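Local coordinates for protein MFP2B (Ascaris suum, PDB 2BJR) that enhances polymerization of the major sperm protein (MSP) in the amoeboid motility of nematode sperm and carries a bound zinc ion, at residues Q30-V35 with R48-G53; I56-P61 with G75-L80; G128-Y133 with F143-K148. All coordinates share one frame; numbering follows the deposited sequence.

The three contacts follow one another along the chain without nesting or crossing, all within the first of two regions belonging to the cytosolic motility protein family. Interaction 1 closes the hairpin of strands 34-40 and 43-52. Interaction 2 closes the next loop, running through strand 65-67 and helix 70-73, and brings strand 76-81 across 55-62; all these strands belong to the same antiparallel sheet. Interaction 3 closes another hairpin, 130-135 with 140-145, in a separate four-stranded sheet. S144 joins the two sheets: its backbone O takes a hydrogen bond from R48 of interaction 1, and its hydroxyl bonds S59 of interaction 2.

Interaction 1. Residues Q30-V35 with R48-G53; sequences QQNMYV and RAWNNG
Segments 30-35 and 48-53 run antiparallel, with Y34 and A49 a hydrogen-bonded pair and V35 and R48 the non-hydrogen-bonded pair beside it. Y34 N donates to A49 O at 2.8 Å, and A49 N returns a straighter bond (165°) to Y34 O at 3.0 Å. A49 O also receives a CA-H contact from M33. Beyond this ladder the amide of N32 takes over from the backbone: CG is anti to the backbone N (chi1 -174°), so OD1 accepts N51 N at 2.8 Å on a lone pair, while ND2 gives a nearly straight bond (167°) to N51 O at 3.0 Å. Two opposed bonds to one residue fix the rotation of this amide and thus the orientation of its two ends. W50 CB presses against N32 O at 3.1 Å, while the indole packs on E57 and S59 of strand 55-62. The pairing is the open end of the beta hairpin formed by strands 34-40 and 43-52, at the centre of a six-stranded antiparallel sheet. On the A49 side, the Y34 ring lies alongside strand 43-52, with A49 O in its plane, 3.5 Å from Y34 CD1. Its hydroxyl receives a hydrogen bond from a water that in turn accepts from N51 ND2. D197 and S268, from the second half of the chain, hold Y34 OH and N51 ND2 respectively, and G54 N bonds N51 OD1. On the V35 side, the selenomethionine M33 crosses R48 obliquely, M33 CG lying 4.2 Å from R48 CB, while the guanidinium of R48 reaches S144 O.

Interaction 2. Residues I56-P61 with G75-L80; sequences IECSFP and GQIQVL
S59 OG is the best-held polar atom here, gripped by two hydrogen bonds, one with the hydroxyl of S144 and one with the carboxylate of E66; both lie on the side of strand 55-62 that faces away from 75-80. The other side is apolar, and I56, C58 and F60, alternating along the strand, all point from it toward segment 75-80. I77 is the side chain all three meet. Its CG1 occupies the crowded position between backbone N and carbonyl carbon (chi1 55°), which sends the two branches to different partners. I77 CD1 touches C58 CB at 3.8 Å and C58 SG at 3.9 Å, and meets I56 CG2 tip to tip at 4.1 Å. I77 CG2 turns to the F60 ring, coming obliquely upon F60 CE1 at 3.7 Å. V79 adds a looser touch, V79 CG2 lying 4.5 Å from I56 CD1. No hydrogen bond spans the contact: the strand segments cross at 90° with axes 9.2 Å apart, too far for backbone pairing. Such orthogonal packing within a single sheet shows how strongly it curls, since strands 34-40 and 43-52 intervene between 76-81 and 55-62 in the strand order, yet 55-62 and 76-81 meet across the fold through their side chains. All five touching residues are buried. A36 of strand 34-40 contacts both F60 and I77, W38 meets the F60 ring, and A49 of strand 43-52 touches C58; L73 of helix 70-73 covers C58 and F60.

Interaction 3. Residues G128-Y133 with F143-K148; sequences GALLGY and FSHDGK
The tight part of this contact is the F143 ring against the backbone of strand 130-135. F143 CD2 lies 3.5 Å from G132 N and 3.6 Å from L130 O, an approach made possible because G132 has no CB to run into F143 CD2. L130 CD1 closes in next to it, 3.9 Å from F143 CB, and also reaches the H145 side chain, which it crosses at about a right angle, 3.9 Å from H145 CD2. Between these segments no direct hydrogen bond forms: the N-to-C directions of the strand segments make 131°, well short of antiparallel, and a water takes the place of a ladder bond, donating to L131 O and accepting from S144 N. The solvent side is the type I' turn from H145 to K148, held shut by backbone bonds between those two, with D146 and G147 exposed and at positive phi. There H145 ND1 gives a straight bond (173°) to D146 OD2 at 2.6 Å, in the ring plane but from above the carboxylate plane. H145 NE2 bonds D150, so two carboxylates grip the imidazole and probably favour its charged form. Within the four-stranded antiparallel sheet, strand 117-122 flanks 130-135 and supplies W122 and I120 to the F143 ring, whereas R48 of strand 43-52 packs on L130 and P61 of strand 55-62 on S144.

Interaction 1. Residues Q30-V35 with R48-G53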
loop_
_atom_site.group_PDB
_atom_site.type_symbol
_atom_site.label_atom_id
_atom_site.label_comp_id
_atom_site.label_asym_id
_atom_site.label_seq_id
_atom_site.Cartn_x
_atom_site.Cartn_y
_atom_site.Cartn_z
ATOM N N GLN A 30 -2.790 5.687 1.212
ATOM C CA GLN A 30 -1.374 5.733 1.534
ATOM C C GLN A 30 -0.683 4.458 1.115
ATOM O O GLN A 30 -1.238 3.366 1.260
ATOM C CB GLN A 30 -1.160 6.008 3.043
ATOM C CG GLN A 30 -2.020 7.154 3.600
ATOM C CD GLN A 30 -1.851 8.444 2.799
ATOM O OE1 GLN A 30 -0.714 8.882 2.550
ATOM N NE2 GLN A 30 -2.961 9.023 2.368
ATOM N N GLN A 31 0.559 4.585 0.647
ATOM C CA GLN A 31 1.261 3.440 0.087
ATOM C C GLN A 31 1.770 2.470 1.134
ATOM O O GLN A 31 1.782 1.273 0.898
ATOM C CB GLN A 31 2.437 3.901 -0.794
ATOM C CG GLN A 31 3.050 2.776 -1.626
ATOM C CD GLN A 31 2.045 2.224 -2.670
ATOM O OE1 GLN A 31 1.551 2.998 -3.482
ATOM N NE2 GLN A 31 1.714 0.950 -2.596
ATOM N N ASN A 32 2.199 2.999 2.296
ATOM C CA ASN A 32 2.930 2.194 3.245
ATOM C C ASN A 32 2.686 2.684 4.644
ATOM O O ASN A 32 3.618 3.081 5.347
ATOM C CB ASN A 32 4.374 2.224 2.910
ATOM C CG ASN A 32 5.230 1.282 3.771
ATOM O OD1 ASN A 32 4.765 0.263 4.245
ATOM N ND2 ASN A 32 6.531 1.632 3.924
HETATM N N MSE A 33 1.423 2.723 5.003
HETATM C CA MSE A 33 1.000 3.242 6.301
HETATM C C MSE A 33 -0.247 2.456 6.687
HETATM O O MSE A 33 -1.236 2.499 5.957
HETATM C CB MSE A 33 0.714 4.744 6.226
HETATM C CG MSE A 33 0.407 5.374 7.555
HETATM SE SE MSE A 33 0.236 7.318 7.347
HETATM C CE MSE A 33 2.142 7.636 6.764
ATOM N N TYR A 34 -0.208 1.773 7.855
ATOM C CA TYR A 34 -1.260 0.860 8.291
ATOM C C TYR A 34 -1.747 1.251 9.693
ATOM O O TYR A 34 -0.971 1.751 10.498
ATOM C CB TYR A 34 -0.790 -0.601 8.282
ATOM C CG TYR A 34 -0.197 -1.064 6.967
ATOM C CD1 TYR A 34 1.121 -0.784 6.623
ATOM C CD2 TYR A 34 -0.934 -1.847 6.097
ATOM C CE1 TYR A 34 1.657 -1.204 5.415
ATOM C CE2 TYR A 34 -0.400 -2.286 4.918
ATOM C CZ TYR A 34 0.868 -1.984 4.585
ATOM O OH TYR A 34 1.361 -2.502 3.429
ATOM N N VAL A 35 -3.022 0.970 9.954
ATOM C CA VAL A 35 -3.671 1.307 11.206
ATOM C C VAL A 35 -3.153 0.363 12.290
ATOM O O VAL A 35 -3.287 -0.877 12.189
ATOM C CB VAL A 35 -5.243 1.239 11.089
ATOM C CG1 VAL A 35 -5.863 1.717 12.363
ATOM C CG2 VAL A 35 -5.718 2.101 9.936
ATOM N N ARG A 48 0.563 4.112 13.937
ATOM C CA ARG A 48 0.801 3.695 12.585
ATOM C C ARG A 48 1.933 2.703 12.493
ATOM O O ARG A 48 2.909 2.758 13.258
ATOM C CB ARG A 48 0.987 4.928 11.688
ATOM C CG ARG A 48 2.239 5.725 11.949
ATOM C CD ARG A 48 2.183 7.212 11.500
ATOM N NE ARG A 48 3.350 7.968 12.020
ATOM C CZ ARG A 48 4.540 7.846 11.499
ATOM N NH1 ARG A 48 4.698 7.031 10.489
ATOM N NH2 ARG A 48 5.599 8.473 11.985
ATOM N N ALA A 49 1.809 1.775 11.547
ATOM C CA ALA A 49 2.841 0.849 11.221
ATOM C C ALA A 49 3.190 0.990 9.740
ATOM O O ALA A 49 2.391 1.560 8.958
ATOM C CB ALA A 49 2.379 -0.557 11.499
ATOM N N TRP A 50 4.376 0.521 9.388
ATOM C CA TRP A 50 4.839 0.537 7.990
ATOM C C TRP A 50 5.830 -0.555 7.742
ATOM O O TRP A 50 6.372 -1.149 8.670
ATOM C CB TRP A 50 5.419 1.889 7.607
ATOM C CG TRP A 50 6.708 2.281 8.317
ATOM C CD1 TRP A 50 7.976 2.064 7.874
ATOM C CD2 TRP A 50 6.837 2.948 9.571
ATOM N NE1 TRP A 50 8.891 2.558 8.773
ATOM C CE2 TRP A 50 8.215 3.114 9.823
ATOM C CE3 TRP A 50 5.921 3.437 10.519
ATOM C CZ2 TRP A 50 8.712 3.738 10.988
ATOM C CZ3 TRP A 50 6.418 4.052 11.682
ATOM C CH2 TRP A 50 7.798 4.219 11.884
ATOM N N ASN A 51 5.992 -0.894 6.471
ATOM C CA ASN A 51 6.932 -1.867 6.027
ATOM C C ASN A 51 8.338 -1.268 5.852
ATOM O O ASN A 51 8.509 -0.302 5.103
ATOM C CB ASN A 51 6.464 -2.381 4.656
ATOM C CG ASN A 51 7.333 -3.498 4.092
ATOM O OD1 ASN A 51 8.559 -3.571 4.324
ATOM N ND2 ASN A 51 6.705 -4.308 3.210
ATOM N N ASN A 52 9.321 -1.854 6.524
ATOM C CA ASN A 52 10.748 -1.619 6.209
ATOM C C ASN A 52 11.475 -2.952 6.124
ATOM O O ASN A 52 11.521 -3.726 7.079
ATOM C CB ASN A 52 11.419 -0.697 7.269
ATOM C CG ASN A 52 12.820 -0.263 6.850
ATOM O OD1 ASN A 52 13.136 -0.263 5.655
ATOM N ND2 ASN A 52 13.667 0.107 7.826
ATOM N N GLY A 53 11.998 -3.266 4.956
ATOM C CA GLY A 53 12.645 -4.544 4.732
ATOM C C GLY A 53 11.763 -5.761 4.886
ATOM O O GLY A 53 12.251 -6.836 5.228
HETATM O O HOH W 1 3.914 -3.861 2.899
#

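Interaction 2. Residues I56-P61 with G75-L80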
loop_
_atom_site.group_PDB
_atom_site.type_symbol
_atom_site.label_atom_id
_atom_site.label_comp_id
_atom_site.label_asym_id
_atom_site.label_seq_id
_atom_site.Cartn_x
_atom_site.Cartn_y
_atom_site.Cartn_z
ATOM N N ILE A 56 7.458 -5.164 10.172
ATOM C CA ILE A 56 6.763 -4.087 10.853
ATOM C C ILE A 56 7.743 -3.140 11.557
ATOM O O ILE A 56 8.586 -3.572 12.367
ATOM C CB ILE A 56 5.771 -4.675 11.927
ATOM C CG1 ILE A 56 4.654 -5.478 11.279
ATOM C CG2 ILE A 56 5.171 -3.576 12.819
ATOM C CD1 ILE A 56 3.783 -6.259 12.324
ATOM N N GLU A 57 7.608 -1.849 11.249
ATOM C CA GLU A 57 8.077 -0.765 12.099
ATOM C C GLU A 57 6.833 0.014 12.459
ATOM O O GLU A 57 5.780 -0.122 11.812
ATOM C CB GLU A 57 9.099 0.089 11.369
ATOM C CG GLU A 57 10.452 -0.605 11.204
ATOM C CD GLU A 57 11.585 0.292 10.712
ATOM O OE1 GLU A 57 11.454 1.520 10.696
ATOM O OE2 GLU A 57 12.643 -0.238 10.336
ATOM N N CYS A 58 6.876 0.798 13.526
ATOM C CA CYS A 58 5.711 1.510 13.964
ATOM C C CYS A 58 6.056 2.727 14.825
ATOM O O CYS A 58 7.200 2.895 15.267
ATOM C CB CYS A 58 4.749 0.576 14.692
ATOM S SG CYS A 58 5.576 -0.308 16.064
ATOM N N SER A 59 5.065 3.578 15.012
ATOM C CA SER A 59 5.186 4.850 15.721
ATOM C C SER A 59 3.918 5.191 16.464
ATOM O O SER A 59 2.824 5.154 15.887
ATOM C CB SER A 59 5.509 5.978 14.742
ATOM O OG SER A 59 5.615 7.231 15.399
ATOM N N PHE A 60 4.042 5.534 17.756
ATOM C CA PHE A 60 2.910 5.901 18.589
ATOM C C PHE A 60 3.321 7.148 19.405
ATOM O O PHE A 60 4.484 7.255 19.778
ATOM C CB PHE A 60 2.518 4.778 19.568
ATOM C CG PHE A 60 2.011 3.534 18.906
ATOM C CD1 PHE A 60 2.883 2.630 18.411
ATOM C CD2 PHE A 60 0.644 3.362 18.674
ATOM C CE1 PHE A 60 2.450 1.511 17.763
ATOM C CE2 PHE A 60 0.190 2.225 18.049
ATOM C CZ PHE A 60 1.080 1.324 17.577
ATOM N N PRO A 61 2.403 8.073 19.613
ATOM C CA PRO A 61 2.614 9.217 20.493
ATOM C C PRO A 61 2.269 8.913 21.955
ATOM O O PRO A 61 1.167 8.504 22.285
ATOM C CB PRO A 61 1.665 10.264 19.938
ATOM C CG PRO A 61 0.611 9.514 19.206
ATOM C CD PRO A 61 1.095 8.148 18.950
ATOM N N GLY A 75 7.572 -6.093 22.544
ATOM C CA GLY A 75 7.821 -6.882 21.345
ATOM C C GLY A 75 6.718 -6.855 20.280
ATOM O O GLY A 75 6.991 -7.225 19.134
ATOM N N GLN A 76 5.505 -6.448 20.659
ATOM C CA GLN A 76 4.359 -6.531 19.763
ATOM C C GLN A 76 3.337 -5.405 19.916
ATOM O O GLN A 76 3.099 -4.841 21.021
ATOM C CB GLN A 76 3.674 -7.912 19.813
ATOM C CG GLN A 76 3.280 -8.459 21.186
ATOM C CD GLN A 76 4.430 -9.150 21.952
ATOM O OE1 GLN A 76 4.445 -9.110 23.192
ATOM N NE2 GLN A 76 5.391 -9.760 21.234
ATOM N N ILE A 77 2.760 -5.057 18.754
ATOM C CA ILE A 77 1.624 -4.187 18.656
ATOM C C ILE A 77 0.520 -4.954 17.959
ATOM O O ILE A 77 0.668 -6.148 17.707
ATOM C CB ILE A 77 1.970 -2.923 17.843
ATOM C CG1 ILE A 77 2.525 -3.286 16.453
ATOM C CG2 ILE A 77 2.983 -2.061 18.584
ATOM C CD1 ILE A 77 2.246 -2.199 15.413
ATOM N N GLN A 78 -0.575 -4.283 17.687
ATOM C CA GLN A 78 -1.631 -4.876 16.853
ATOM C C GLN A 78 -1.839 -4.026 15.603
ATOM O O GLN A 78 -1.657 -2.799 15.674
ATOM C CB GLN A 78 -2.911 -5.016 17.628
ATOM C CG GLN A 78 -2.834 -6.128 18.677
ATOM C CD GLN A 78 -3.886 -6.011 19.733
ATOM O OE1 GLN A 78 -3.804 -5.127 20.556
ATOM N NE2 GLN A 78 -4.838 -6.937 19.759
ATOM N N VAL A 79 -2.191 -4.701 14.505
ATOM C CA VAL A 79 -2.513 -4.061 13.213
ATOM C C VAL A 79 -3.918 -4.425 12.832
ATOM O O VAL A 79 -4.349 -5.613 12.925
ATOM C CB VAL A 79 -1.503 -4.467 12.136
ATOM C CG1 VAL A 79 -1.827 -3.807 10.764
ATOM C CG2 VAL A 79 -0.108 -4.057 12.591
ATOM N N LEU A 80 -4.699 -3.414 12.543
ATOM C CA LEU A 80 -6.075 -3.627 12.129
ATOM C C LEU A 80 -6.095 -4.562 10.918
ATOM O O LEU A 80 -5.274 -4.429 9.993
ATOM C CB LEU A 80 -6.724 -2.331 11.758
ATOM C CG LEU A 80 -8.233 -2.334 11.485
ATOM C CD1 LEU A 80 -9.026 -2.837 12.698
ATOM C CD2 LEU A 80 -8.638 -0.915 11.152
#

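Interaction 3. Residues G128-Y133 with F143-K148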
loop_
_atom_site.group_PDB
_atom_site.type_symbol
_atom_site.label_atom_id
_atom_site.label_comp_id
_atom_site.label_asym_id
_atom_site.label_seq_id
_atom_site.Cartn_x
_atom_site.Cartn_y
_atom_site.Cartn_z
ATOM N N GLY A 128 3.049 15.019 3.437
ATOM C CA GLY A 128 2.659 13.640 3.595
ATOM C C GLY A 128 1.684 13.445 4.731
ATOM O O GLY A 128 1.851 14.012 5.823
ATOM N N ALA A 129 0.689 12.607 4.475
ATOM C CA ALA A 129 -0.308 12.239 5.507
ATOM C C ALA A 129 0.343 11.610 6.724
ATOM O O ALA A 129 1.367 10.918 6.616
ATOM C CB ALA A 129 -1.286 11.290 4.920
ATOM N N LEU A 130 -0.265 11.794 7.907
ATOM C CA LEU A 130 0.137 11.031 9.064
ATOM C C LEU A 130 -1.123 10.488 9.708
ATOM O O LEU A 130 -2.114 11.177 9.790
ATOM C CB LEU A 130 0.853 11.870 10.135
ATOM C CG LEU A 130 2.321 12.233 10.022
ATOM C CD1 LEU A 130 2.697 13.105 11.210
ATOM C CD2 LEU A 130 3.246 11.033 9.847
ATOM N N LEU A 131 -1.007 9.267 10.172
ATOM C CA LEU A 131 -2.055 8.594 10.904
ATOM C C LEU A 131 -1.700 8.692 12.383
ATOM O O LEU A 131 -0.569 8.397 12.793
ATOM C CB LEU A 131 -2.142 7.157 10.390
ATOM C CG LEU A 131 -3.225 6.274 10.907
ATOM C CD1 LEU A 131 -4.633 6.720 10.506
ATOM C CD2 LEU A 131 -2.891 4.839 10.465
ATOM N N GLY A 132 -2.663 9.125 13.173
ATOM C CA GLY A 132 -2.506 9.235 14.625
ATOM C C GLY A 132 -3.764 8.783 15.358
ATOM O O GLY A 132 -4.538 7.991 14.818
ATOM N N TYR A 133 -3.999 9.319 16.540
ATOM C CA TYR A 133 -5.226 9.019 17.291
ATOM C C TYR A 133 -5.833 10.214 17.891
ATOM O O TYR A 133 -5.138 11.163 18.260
ATOM C CB TYR A 133 -5.041 7.921 18.339
ATOM C CG TYR A 133 -4.506 8.369 19.692
ATOM C CD1 TYR A 133 -5.376 8.640 20.753
ATOM C CD2 TYR A 133 -3.147 8.586 19.890
ATOM C CE1 TYR A 133 -4.903 9.078 22.013
ATOM C CE2 TYR A 133 -2.668 9.037 21.163
ATOM C CZ TYR A 133 -3.571 9.260 22.203
ATOM O OH TYR A 133 -3.090 9.686 23.428
ATOM N N PHE A 143 -0.212 13.017 16.739
ATOM C CA PHE A 143 0.526 12.392 15.643
ATOM C C PHE A 143 1.989 12.329 15.989
ATOM O O PHE A 143 2.573 13.345 16.394
ATOM C CB PHE A 143 0.335 13.198 14.351
ATOM C CG PHE A 143 -1.107 13.417 13.985
ATOM C CD1 PHE A 143 -1.813 14.495 14.501
ATOM C CD2 PHE A 143 -1.771 12.531 13.157
ATOM C CE1 PHE A 143 -3.137 14.682 14.179
ATOM C CE2 PHE A 143 -3.088 12.698 12.860
ATOM C CZ PHE A 143 -3.774 13.758 13.344
ATOM N N SER A 144 2.602 11.161 15.853
ATOM C CA SER A 144 4.005 11.018 16.213
ATOM C C SER A 144 4.873 11.021 14.942
ATOM O O SER A 144 4.545 10.346 13.977
ATOM C CB SER A 144 4.234 9.754 17.051
ATOM O OG SER A 144 3.716 8.581 16.453
ATOM N N HIS A 145 5.981 11.755 14.962
ATOM C CA HIS A 145 6.884 11.778 13.807
ATOM C C HIS A 145 8.163 12.500 14.183
ATOM O O HIS A 145 8.117 13.416 15.023
ATOM C CB HIS A 145 6.238 12.571 12.697
ATOM C CG HIS A 145 6.006 14.006 13.044
ATOM N ND1 HIS A 145 6.799 15.009 12.539
ATOM C CD2 HIS A 145 5.105 14.608 13.866
ATOM C CE1 HIS A 145 6.393 16.168 13.025
ATOM N NE2 HIS A 145 5.369 15.956 13.836
ATOM N N ASP A 146 9.270 12.131 13.556
ATOM C CA ASP A 146 10.524 12.890 13.714
ATOM C C ASP A 146 10.890 13.081 15.192
ATOM O O ASP A 146 11.467 14.118 15.571
ATOM C CB ASP A 146 10.394 14.258 13.039
ATOM C CG ASP A 146 9.993 14.161 11.532
ATOM O OD1 ASP A 146 10.745 13.470 10.794
ATOM O OD2 ASP A 146 8.934 14.665 11.015
ATOM N N GLY A 147 10.566 12.104 16.033
ATOM C CA GLY A 147 10.866 12.188 17.461
ATOM C C GLY A 147 9.995 13.151 18.243
ATOM O O GLY A 147 10.285 13.423 19.424
ATOM N N LYS A 148 8.910 13.633 17.639
ATOM C CA LYS A 148 8.042 14.605 18.270
ATOM C C LYS A 148 6.594 14.194 18.154
ATOM O O LYS A 148 6.260 13.275 17.399
ATOM C CB LYS A 148 8.219 15.974 17.624
ATOM C CG LYS A 148 9.633 16.546 17.736
ATOM C CD LYS A 148 9.715 17.962 17.150
ATOM C CE LYS A 148 10.257 17.978 15.722
ATOM N NZ LYS A 148 11.532 17.206 15.430
HETATM O O HOH W 2 1.117 8.771 15.088
#